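Long-range contacts in ATP-dependent 6-phosphofructokinase subunit beta (Saccharomyces cerevisiae, PDB 3O8O), which catalyses, with ATP and magnesium, the phosphorylation of fructose 6-phosphate to fructose 1,6-bisphosphate, the first committing step of glycolysis: residues 588-593 against 747-753; 418-424 against 683-687; 178-182 against 246-250. One frame throughout, in Å; residues are numbered along the deposited sequence.

From the N terminus, interaction 3 closes first: within the N-terminal, probably catalytic, half, helix 167-187 meets strand 248-253 across 64 residues, and the loop is complete before either of the others opens. Both remaining contacts lie in the C-terminal half, which carries the fructose 2,6-bisphosphate sites, and their loops cross, because 588-593 falls between 418-424 and 683-687, while 747-753 comes after both. Interaction 2 joins helices 408-422 and 669-688. Interaction 1 brings the start of helix 750-760 back to the end of strand 587-589. The three contacts do not touch: the nearest atoms of interactions 2 and 3 are about 16 Å apart, and interactions 1 and 3 lie on opposite sides of the chain's centre.

Interaction 1: 588-593 against 747-753; sequences SYVPEE and IHWQATR
Arg-753, on helix 750-760, contributes the most buried surface and reaches back to the chain that leaves strand 587-589. Its side chain bends at chi2 and chi3, which brings the guanidinium across to Glu-593. There NH2 donates to Glu-593 OE2 in a salt bridge; the modelled length of 2.3 Å is too short to be trusted at this resolution. OE2 sits at the guanidinium edge, but the carboxylate plane is turned 49° from the guanidinium, so the two groups are not coplanar. A methyl of Val-590 covers one guanidinium face, CG2 lying 3.6 Å from Arg-753 NH2, while Ser-588 OG approaches the edge at 3.6 Å from Arg-753 NH1. The charged end is therefore bounded by an acid, a methyl group and a hydroxyl. Glu-592, second in buried surface, bends at chi2 and lies against Ile-747 and Trp-749. Its OE2 meets the rim of the Trp-749 indole near the ring plane, 3.4 Å from CZ2, with the carboxylate turned 68° from the ring. Ile-747 CG2 lies 3.6 Å from the same oxygen. The polar demand of OE2 is met by the backbone N of Gly-573, and Tyr-574 packs edge-to-face with the indole. The side chains of Trp-749 and Asn-526, a fructose 2,6-bisphosphate site residue, are about 4 Å apart; that of Trp-749 is about 11 Å from the bound ligand. Near that site the contact joins the start of helix 750-760 and the loop before it to the end of strand 587-589 and the loop that follows, 587-589 being the edge strand, within this chain, of a four-stranded parallel sheet in the alpha/beta phosphofructokinase fold.

Interaction 2: 418-424 against 683-687; sequences YCMSQGH and VGFIK
Val-683 opens the contact by setting its CG1 methyl at the edge of the Tyr-418 ring, 3.5 Å from CE2. CB lies near the same ring plane, so the valine meets the rim of the phenol and not its face. CG1 stands anti to the backbone N (chi1 160°), and this leaves the other methyl, CG2, pointing to Cys-419, whose SG is 4.0 Å from it. CG1 also approaches the His-424 ring, at 4.0 Å from CD2. The apolar pairs of Val-683 with Tyr-418 and Cys-419 join the C-terminal part of helix 408-422 to helix 669-688 within the C-terminal phosphofructokinase domain; the segment axes approach to 11.7 Å at closest and are inclined at 45°. Helix 408-422 ends with Gln-422; Gly-423 leaves the helical angles with a positive phi, and His-424 follows with its side chain directed to the partner helix. One turn after Val-683, Lys-687 reaches the same partner with its polar end. Its chain bends at chi3 and delivers NZ to the edge of the imidazole, 6° from the ring plane, where it donates to His-424 NE2 at 2.7 Å; with Lys-687 CE only 2.9 Å from NE2, the geometry of this bond is doubtful. The other ring nitrogen, ND1, is hydrogen-bonded to Leu-394 N. Gln-422 comes across the lysine at about a right angle, with OE1 2.6 Å from Lys-687 NZ, while Gln-422 CG lies over one face of the Tyr-418 ring, toward its rim.

Interaction 3: 178-182 against 246-250; sequences IDYVE and RTTIV
Ile-249 overlaps the face of helix 167-187 formed by Ile-178 and Val-181, its branches spread over about one turn. It belongs to strand 248-253, an inner strand of the four-stranded parallel sheet in the N-terminal, probably catalytic, domain, and the contact is the helix-on-sheet packing of an alpha/beta fold. Helix and strand segments run roughly antiparallel, at 152°, with axes 10.2 Å apart at closest. CG2 of Ile-249 lies 4.1 Å from CG2 of Ile-178, the two side chains sliding past each other in opposite directions. CD1 of Ile-249 faces Val-181 CG1 at 4.3 Å, and Phe-192 of the adjoining strand packs against both Val-181 and Ile-249. At the strand's beginning the contact turns polar. Glu-182 starts with CG anti to the backbone N (chi1 -172°), then bends at chi2 (97°), which brings its carboxylate to Thr-247 and Ile-249: OE2 lies 3.8 Å from Ile-249 CG1. The acid thus covers an aliphatic branch while reaching Thr-247, which also touches Ala-185 and Asn-186 of the helix. The side chain of Thr-247 is about 6 Å from that of Arg-190, a residue of a fructose 6-phosphate site shared with subunit alpha. The side chains of Thr-247 and Glu-182 cross at about a right angle, and Thr-247 OG1 donates to Glu-182 OE2 over 2.7 Å, nearly in line with that oxygen's C-O bond.

Interaction 1: 588-593 against 747-753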
loop_
_atom_site.group_PDB
_atom_site.type_symbol
_atom_site.label_atom_id
_atom_site.label_comp_id
_atom_site.label_asym_id
_atom_site.label_seq_id
_atom_site.Cartn_x
_atom_site.Cartn_y
_atom_site.Cartn_z
ATOM N N SER B 588 4.135 -22.086 -7.394
ATOM C CA SER B 588 4.338 -20.959 -8.278
ATOM C C SER B 588 2.952 -20.378 -8.650
ATOM O O SER B 588 2.036 -21.101 -9.068
ATOM C CB SER B 588 5.109 -21.392 -9.510
ATOM O OG SER B 588 4.249 -22.002 -10.447
ATOM N N TYR B 589 2.785 -19.076 -8.460
ATOM C CA TYR B 589 1.523 -18.437 -8.777
ATOM C C TYR B 589 1.713 -17.543 -10.005
ATOM O O TYR B 589 2.679 -16.776 -10.064
ATOM C CB TYR B 589 1.050 -17.603 -7.583
ATOM C CG TYR B 589 0.695 -18.414 -6.364
ATOM C CD1 TYR B 589 1.218 -18.092 -5.118
ATOM C CD2 TYR B 589 -0.148 -19.510 -6.455
ATOM C CE1 TYR B 589 0.903 -18.857 -3.989
ATOM C CE2 TYR B 589 -0.466 -20.275 -5.345
ATOM C CZ TYR B 589 0.060 -19.946 -4.115
ATOM O OH TYR B 589 -0.264 -20.686 -2.997
ATOM N N VAL B 590 0.797 -17.635 -10.975
ATOM C CA VAL B 590 0.895 -16.838 -12.194
ATOM C C VAL B 590 -0.313 -15.985 -12.488
ATOM O O VAL B 590 -1.409 -16.281 -12.044
ATOM C CB VAL B 590 1.161 -17.720 -13.375
ATOM C CG1 VAL B 590 2.613 -18.209 -13.305
ATOM C CG2 VAL B 590 0.179 -18.891 -13.378
ATOM N N PRO B 591 -0.134 -14.918 -13.278
ATOM C CA PRO B 591 -1.246 -14.019 -13.601
ATOM C C PRO B 591 -2.428 -14.709 -14.221
ATOM O O PRO B 591 -3.571 -14.416 -13.897
ATOM C CB PRO B 591 -0.619 -13.004 -14.560
ATOM C CG PRO B 591 0.863 -13.076 -14.254
ATOM C CD PRO B 591 1.079 -14.550 -14.032
ATOM N N GLU B 592 -2.151 -15.633 -15.121
ATOM C CA GLU B 592 -3.218 -16.335 -15.802
ATOM C C GLU B 592 -4.104 -17.178 -14.885
ATOM O O GLU B 592 -5.249 -17.444 -15.212
ATOM C CB GLU B 592 -2.611 -17.182 -16.912
ATOM C CG GLU B 592 -1.703 -16.353 -17.835
ATOM C CD GLU B 592 -0.215 -16.519 -17.529
ATOM O OE1 GLU B 592 0.118 -16.831 -16.365
ATOM O OE2 GLU B 592 0.620 -16.327 -18.454
ATOM N N GLU B 593 -3.584 -17.573 -13.727
ATOM C CA GLU B 593 -4.342 -18.387 -12.787
ATOM C C GLU B 593 -4.831 -17.650 -11.564
ATOM O O GLU B 593 -5.932 -17.911 -11.081
ATOM C CB GLU B 593 -3.516 -19.553 -12.306
ATOM C CG GLU B 593 -3.419 -20.688 -13.270
ATOM C CD GLU B 593 -2.711 -21.862 -12.637
ATOM O OE1 GLU B 593 -3.046 -22.179 -11.478
ATOM O OE2 GLU B 593 -1.827 -22.464 -13.286
ATOM N N ILE B 747 -1.968 -18.647 -24.376
ATOM C CA ILE B 747 -0.716 -18.898 -23.666
ATOM C C ILE B 747 -0.159 -20.230 -24.125
ATOM O O ILE B 747 -0.902 -21.205 -24.209
ATOM C CB ILE B 747 -0.904 -18.950 -22.151
ATOM C CG1 ILE B 747 -2.288 -19.476 -21.802
ATOM C CG2 ILE B 747 -0.682 -17.578 -21.570
ATOM C CD1 ILE B 747 -2.469 -19.679 -20.312
ATOM N N HIS B 748 1.136 -20.289 -24.415
ATOM C CA HIS B 748 1.686 -21.532 -24.898
ATOM C C HIS B 748 2.501 -22.383 -23.934
ATOM O O HIS B 748 3.298 -23.214 -24.393
ATOM C CB HIS B 748 2.500 -21.288 -26.174
ATOM C CG HIS B 748 3.799 -20.575 -25.947
ATOM N ND1 HIS B 748 3.924 -19.204 -26.056
ATOM C CD2 HIS B 748 5.035 -21.042 -25.634
ATOM C CE1 HIS B 748 5.182 -18.857 -25.825
ATOM N NE2 HIS B 748 5.876 -19.954 -25.565
ATOM N N TRP B 749 2.300 -22.240 -22.622
ATOM C CA TRP B 749 3.101 -23.063 -21.695
ATOM C C TRP B 749 2.370 -23.647 -20.505
ATOM O O TRP B 749 3.000 -24.084 -19.531
ATOM C CB TRP B 749 4.278 -22.256 -21.183
ATOM C CG TRP B 749 3.784 -21.020 -20.596
ATOM C CD1 TRP B 749 3.090 -20.882 -19.422
ATOM C CD2 TRP B 749 3.801 -19.733 -21.206
ATOM N NE1 TRP B 749 2.665 -19.581 -19.269
ATOM C CE2 TRP B 749 3.086 -18.852 -20.351
ATOM C CE3 TRP B 749 4.346 -19.233 -22.396
ATOM C CZ2 TRP B 749 2.899 -17.503 -20.650
ATOM C CZ3 TRP B 749 4.160 -17.886 -22.698
ATOM C CH2 TRP B 749 3.439 -17.036 -21.826
ATOM N N GLN B 750 1.046 -23.686 -20.602
ATOM C CA GLN B 750 0.211 -24.192 -19.525
ATOM C C GLN B 750 0.509 -25.654 -19.202
ATOM O O GLN B 750 0.310 -26.096 -18.068
ATOM C CB GLN B 750 -1.267 -24.012 -19.899
ATOM C CG GLN B 750 -2.207 -23.943 -18.696
ATOM C CD GLN B 750 -1.970 -22.709 -17.809
ATOM O OE1 GLN B 750 -2.494 -22.626 -16.689
ATOM N NE2 GLN B 750 -1.194 -21.747 -18.309
ATOM N N ALA B 751 1.009 -26.397 -20.188
ATOM C CA ALA B 751 1.302 -27.815 -20.009
ATOM C C ALA B 751 2.493 -28.095 -19.103
ATOM O O ALA B 751 2.475 -29.023 -18.276
ATOM C CB ALA B 751 1.525 -28.457 -21.356
ATOM N N THR B 752 3.535 -27.295 -19.252
ATOM C CA THR B 752 4.715 -27.517 -18.437
ATOM C C THR B 752 4.456 -27.125 -16.991
ATOM O O THR B 752 5.161 -27.559 -16.084
ATOM C CB THR B 752 5.926 -26.766 -19.033
ATOM O OG1 THR B 752 6.372 -25.747 -18.131
ATOM C CG2 THR B 752 5.540 -26.161 -20.376
ATOM N N ARG B 753 3.425 -26.309 -16.788
ATOM C CA ARG B 753 3.041 -25.894 -15.448
ATOM C C ARG B 753 2.754 -27.172 -14.660
ATOM O O ARG B 753 3.172 -27.335 -13.501
ATOM C CB ARG B 753 1.756 -25.058 -15.485
ATOM C CG ARG B 753 1.838 -23.719 -16.176
ATOM C CD ARG B 753 2.765 -22.740 -15.465
ATOM N NE ARG B 753 2.497 -22.599 -14.034
ATOM C CZ ARG B 753 1.289 -22.416 -13.518
ATOM N NH1 ARG B 753 1.135 -22.299 -12.207
ATOM N NH2 ARG B 753 0.241 -22.362 -14.316
#

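Interaction 2: 418-424 against 683-687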
loop_
_atom_site.group_PDB
_atom_site.type_symbol
_atom_site.label_atom_id
_atom_site.label_comp_id
_atom_site.label_asym_id
_atom_site.label_seq_id
_atom_site.Cartn_x
_atom_site.Cartn_y
_atom_site.Cartn_z
ATOM N N TYR B 418 25.568 -6.534 -40.123
ATOM C CA TYR B 418 25.090 -7.358 -41.228
ATOM C C TYR B 418 24.772 -6.456 -42.411
ATOM O O TYR B 418 25.022 -6.818 -43.555
ATOM C CB TYR B 418 23.841 -8.137 -40.874
ATOM C CG TYR B 418 23.377 -8.979 -42.029
ATOM C CD1 TYR B 418 24.181 -10.003 -42.520
ATOM C CD2 TYR B 418 22.138 -8.758 -42.637
ATOM C CE1 TYR B 418 23.771 -10.799 -43.589
ATOM C CE2 TYR B 418 21.714 -9.551 -43.712
ATOM C CZ TYR B 418 22.539 -10.571 -44.178
ATOM O OH TYR B 418 22.133 -11.380 -45.207
ATOM N N CYS B 419 24.205 -5.287 -42.131
ATOM C CA CYS B 419 23.894 -4.309 -43.170
ATOM C C CYS B 419 25.163 -3.991 -43.963
ATOM O O CYS B 419 25.156 -3.926 -45.193
ATOM C CB CYS B 419 23.369 -3.013 -42.536
ATOM S SG CYS B 419 21.607 -3.029 -42.250
ATOM N N MET B 420 26.249 -3.793 -43.227
ATOM C CA MET B 420 27.532 -3.461 -43.796
ATOM C C MET B 420 28.083 -4.528 -44.721
ATOM O O MET B 420 28.774 -4.220 -45.693
ATOM C CB MET B 420 28.497 -3.161 -42.668
ATOM C CG MET B 420 28.060 -1.945 -41.880
ATOM S SD MET B 420 29.106 -1.586 -40.473
ATOM C CE MET B 420 28.154 -0.312 -39.690
ATOM N N SER B 421 27.787 -5.788 -44.456
ATOM C CA SER B 421 28.292 -6.806 -45.360
ATOM C C SER B 421 27.448 -6.786 -46.644
ATOM O O SER B 421 27.893 -7.252 -47.684
ATOM C CB SER B 421 28.278 -8.200 -44.698
ATOM O OG SER B 421 26.969 -8.691 -44.492
ATOM N N GLN B 422 26.247 -6.215 -46.577
ATOM C CA GLN B 422 25.354 -6.145 -47.745
ATOM C C GLN B 422 25.502 -4.862 -48.547
ATOM O O GLN B 422 25.246 -4.828 -49.751
ATOM C CB GLN B 422 23.888 -6.241 -47.322
ATOM C CG GLN B 422 23.533 -7.531 -46.651
ATOM C CD GLN B 422 23.584 -8.703 -47.597
ATOM O OE1 GLN B 422 22.549 -9.149 -48.100
ATOM N NE2 GLN B 422 24.789 -9.207 -47.858
ATOM N N GLY B 423 25.898 -3.796 -47.871
ATOM C CA GLY B 423 26.039 -2.531 -48.553
ATOM C C GLY B 423 24.963 -1.592 -48.059
ATOM O O GLY B 423 24.965 -0.410 -48.415
ATOM N N HIS B 424 24.038 -2.113 -47.250
ATOM C CA HIS B 424 22.978 -1.280 -46.691
ATOM C C HIS B 424 23.634 -0.271 -45.742
ATOM O O HIS B 424 24.704 -0.546 -45.185
ATOM C CB HIS B 424 21.984 -2.118 -45.889
ATOM C CG HIS B 424 21.376 -3.256 -46.647
ATOM N ND1 HIS B 424 20.621 -3.079 -47.788
ATOM C CD2 HIS B 424 21.367 -4.587 -46.392
ATOM C CE1 HIS B 424 20.173 -4.254 -48.200
ATOM N NE2 HIS B 424 20.611 -5.185 -47.371
ATOM N N VAL B 683 16.711 -8.033 -41.439
ATOM C CA VAL B 683 17.289 -7.275 -42.543
ATOM C C VAL B 683 16.770 -7.980 -43.788
ATOM O O VAL B 683 16.252 -7.349 -44.709
ATOM C CB VAL B 683 18.838 -7.307 -42.519
ATOM C CG1 VAL B 683 19.390 -6.958 -43.874
ATOM C CG2 VAL B 683 19.359 -6.305 -41.502
ATOM N N GLY B 684 16.882 -9.304 -43.781
ATOM C CA GLY B 684 16.406 -10.090 -44.896
ATOM C C GLY B 684 14.951 -9.792 -45.218
ATOM O O GLY B 684 14.581 -9.725 -46.384
ATOM N N PHE B 685 14.115 -9.603 -44.203
ATOM C CA PHE B 685 12.700 -9.326 -44.456
ATOM C C PHE B 685 12.518 -7.976 -45.109
ATOM O O PHE B 685 11.618 -7.776 -45.931
ATOM C CB PHE B 685 11.897 -9.339 -43.163
ATOM C CG PHE B 685 10.448 -8.985 -43.353
ATOM C CD1 PHE B 685 9.526 -9.955 -43.770
ATOM C CD2 PHE B 685 9.990 -7.703 -43.068
ATOM C CE1 PHE B 685 8.166 -9.656 -43.885
ATOM C CE2 PHE B 685 8.633 -7.385 -43.181
ATOM C CZ PHE B 685 7.715 -8.360 -43.586
ATOM N N ILE B 686 13.368 -7.039 -44.710
ATOM C CA ILE B 686 13.306 -5.696 -45.250
ATOM C C ILE B 686 13.600 -5.698 -46.743
ATOM O O ILE B 686 12.860 -5.093 -47.535
ATOM C CB ILE B 686 14.303 -4.768 -44.525
ATOM C CG1 ILE B 686 13.673 -4.276 -43.213
ATOM C CG2 ILE B 686 14.701 -3.593 -45.430
ATOM C CD1 ILE B 686 12.436 -3.372 -43.397
ATOM N N LYS B 687 14.680 -6.378 -47.127
ATOM C CA LYS B 687 15.053 -6.443 -48.532
ATOM C C LYS B 687 14.031 -7.261 -49.334
ATOM O O LYS B 687 13.569 -6.816 -50.378
ATOM C CB LYS B 687 16.474 -7.005 -48.681
ATOM C CG LYS B 687 16.675 -8.410 -48.125
ATOM C CD LYS B 687 18.167 -8.754 -48.005
ATOM C CE LYS B 687 18.962 -7.583 -47.421
ATOM N NZ LYS B 687 20.410 -7.844 -47.623
#

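Interaction 3: 178-182 against 246-250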
loop_
_atom_site.group_PDB
_atom_site.type_symbol
_atom_site.label_atom_id
_atom_site.label_comp_id
_atom_site.label_asym_id
_atom_site.label_seq_id
_atom_site.Cartn_x
_atom_site.Cartn_y
_atom_site.Cartn_z
ATOM N N ILE B 178 36.002 -15.790 -21.925
ATOM C CA ILE B 178 36.428 -14.863 -22.945
ATOM C C ILE B 178 36.130 -13.461 -22.476
ATOM O O ILE B 178 36.975 -12.587 -22.645
ATOM C CB ILE B 178 35.736 -15.165 -24.300
ATOM C CG1 ILE B 178 36.334 -16.457 -24.871
ATOM C CG2 ILE B 178 35.885 -14.001 -25.284
ATOM C CD1 ILE B 178 35.584 -17.006 -26.068
ATOM N N ASP B 179 34.965 -13.229 -21.866
ATOM C CA ASP B 179 34.656 -11.870 -21.406
ATOM C C ASP B 179 35.669 -11.376 -20.380
ATOM O O ASP B 179 35.878 -10.181 -20.239
ATOM C CB ASP B 179 33.256 -11.756 -20.800
ATOM N N TYR B 180 36.289 -12.289 -19.649
ATOM C CA TYR B 180 37.279 -11.873 -18.675
ATOM C C TYR B 180 38.549 -11.516 -19.435
ATOM O O TYR B 180 39.109 -10.430 -19.259
ATOM C CB TYR B 180 37.577 -12.999 -17.692
ATOM C CG TYR B 180 36.536 -13.197 -16.623
ATOM C CD1 TYR B 180 36.078 -12.124 -15.862
ATOM C CD2 TYR B 180 36.079 -14.472 -16.304
ATOM C CE1 TYR B 180 35.203 -12.316 -14.805
ATOM C CE2 TYR B 180 35.203 -14.674 -15.248
ATOM C CZ TYR B 180 34.776 -13.591 -14.505
ATOM O OH TYR B 180 33.943 -13.804 -13.448
ATOM N N VAL B 181 38.996 -12.446 -20.278
ATOM C CA VAL B 181 40.201 -12.260 -21.087
ATOM C C VAL B 181 40.151 -10.947 -21.861
ATOM O O VAL B 181 41.130 -10.201 -21.917
ATOM C CB VAL B 181 40.371 -13.423 -22.092
ATOM C CG1 VAL B 181 41.411 -13.073 -23.130
ATOM C CG2 VAL B 181 40.784 -14.674 -21.352
ATOM N N GLU B 182 38.991 -10.673 -22.442
ATOM C CA GLU B 182 38.796 -9.474 -23.223
ATOM C C GLU B 182 39.184 -8.198 -22.499
ATOM O O GLU B 182 39.718 -7.286 -23.119
ATOM C CB GLU B 182 37.349 -9.356 -23.649
ATOM C CG GLU B 182 37.099 -8.242 -24.621
ATOM C CD GLU B 182 37.088 -8.736 -26.032
ATOM O OE1 GLU B 182 36.328 -9.687 -26.312
ATOM O OE2 GLU B 182 37.831 -8.181 -26.866
ATOM N N ARG B 246 40.961 -2.630 -30.371
ATOM C CA ARG B 246 42.199 -2.790 -29.613
ATOM C C ARG B 246 42.567 -4.231 -29.325
ATOM O O ARG B 246 43.726 -4.546 -29.048
ATOM C CB ARG B 246 42.086 -2.101 -28.267
ATOM C CG ARG B 246 41.821 -0.614 -28.323
ATOM C CD ARG B 246 41.794 -0.014 -26.898
ATOM N NE ARG B 246 42.927 -0.435 -26.092
ATOM C CZ ARG B 246 43.774 0.405 -25.533
ATOM N NH1 ARG B 246 43.600 1.694 -25.702
ATOM N NH2 ARG B 246 44.789 -0.046 -24.810
ATOM N N THR B 247 41.571 -5.101 -29.375
ATOM C CA THR B 247 41.770 -6.506 -29.058
ATOM C C THR B 247 41.561 -7.430 -30.237
ATOM O O THR B 247 40.848 -7.101 -31.185
ATOM C CB THR B 247 40.776 -6.974 -27.950
ATOM O OG1 THR B 247 39.440 -6.554 -28.298
ATOM C CG2 THR B 247 41.174 -6.422 -26.569
ATOM N N THR B 248 42.180 -8.604 -30.148
ATOM C CA THR B 248 42.049 -9.639 -31.169
ATOM C C THR B 248 41.848 -10.990 -30.454
ATOM O O THR B 248 42.711 -11.502 -29.730
ATOM C CB THR B 248 43.275 -9.648 -32.130
ATOM O OG1 THR B 248 43.226 -8.476 -32.953
ATOM C CG2 THR B 248 43.258 -10.865 -33.034
ATOM N N ILE B 249 40.656 -11.533 -30.651
ATOM C CA ILE B 249 40.245 -12.778 -30.032
ATOM C C ILE B 249 39.919 -13.742 -31.148
ATOM O O ILE B 249 38.981 -13.514 -31.930
ATOM C CB ILE B 249 38.949 -12.577 -29.130
ATOM C CG1 ILE B 249 39.225 -11.555 -28.030
ATOM C CG2 ILE B 249 38.540 -13.902 -28.452
ATOM C CD1 ILE B 249 40.343 -11.977 -27.125
ATOM N N VAL B 250 40.708 -14.812 -31.199
ATOM C CA VAL B 250 40.564 -15.861 -32.196
ATOM C C VAL B 250 40.182 -17.135 -31.468
ATOM O O VAL B 250 40.970 -17.689 -30.695
ATOM C CB VAL B 250 41.902 -16.086 -32.952
ATOM C CG1 VAL B 250 41.812 -17.319 -33.835
ATOM C CG2 VAL B 250 42.230 -14.860 -33.791
#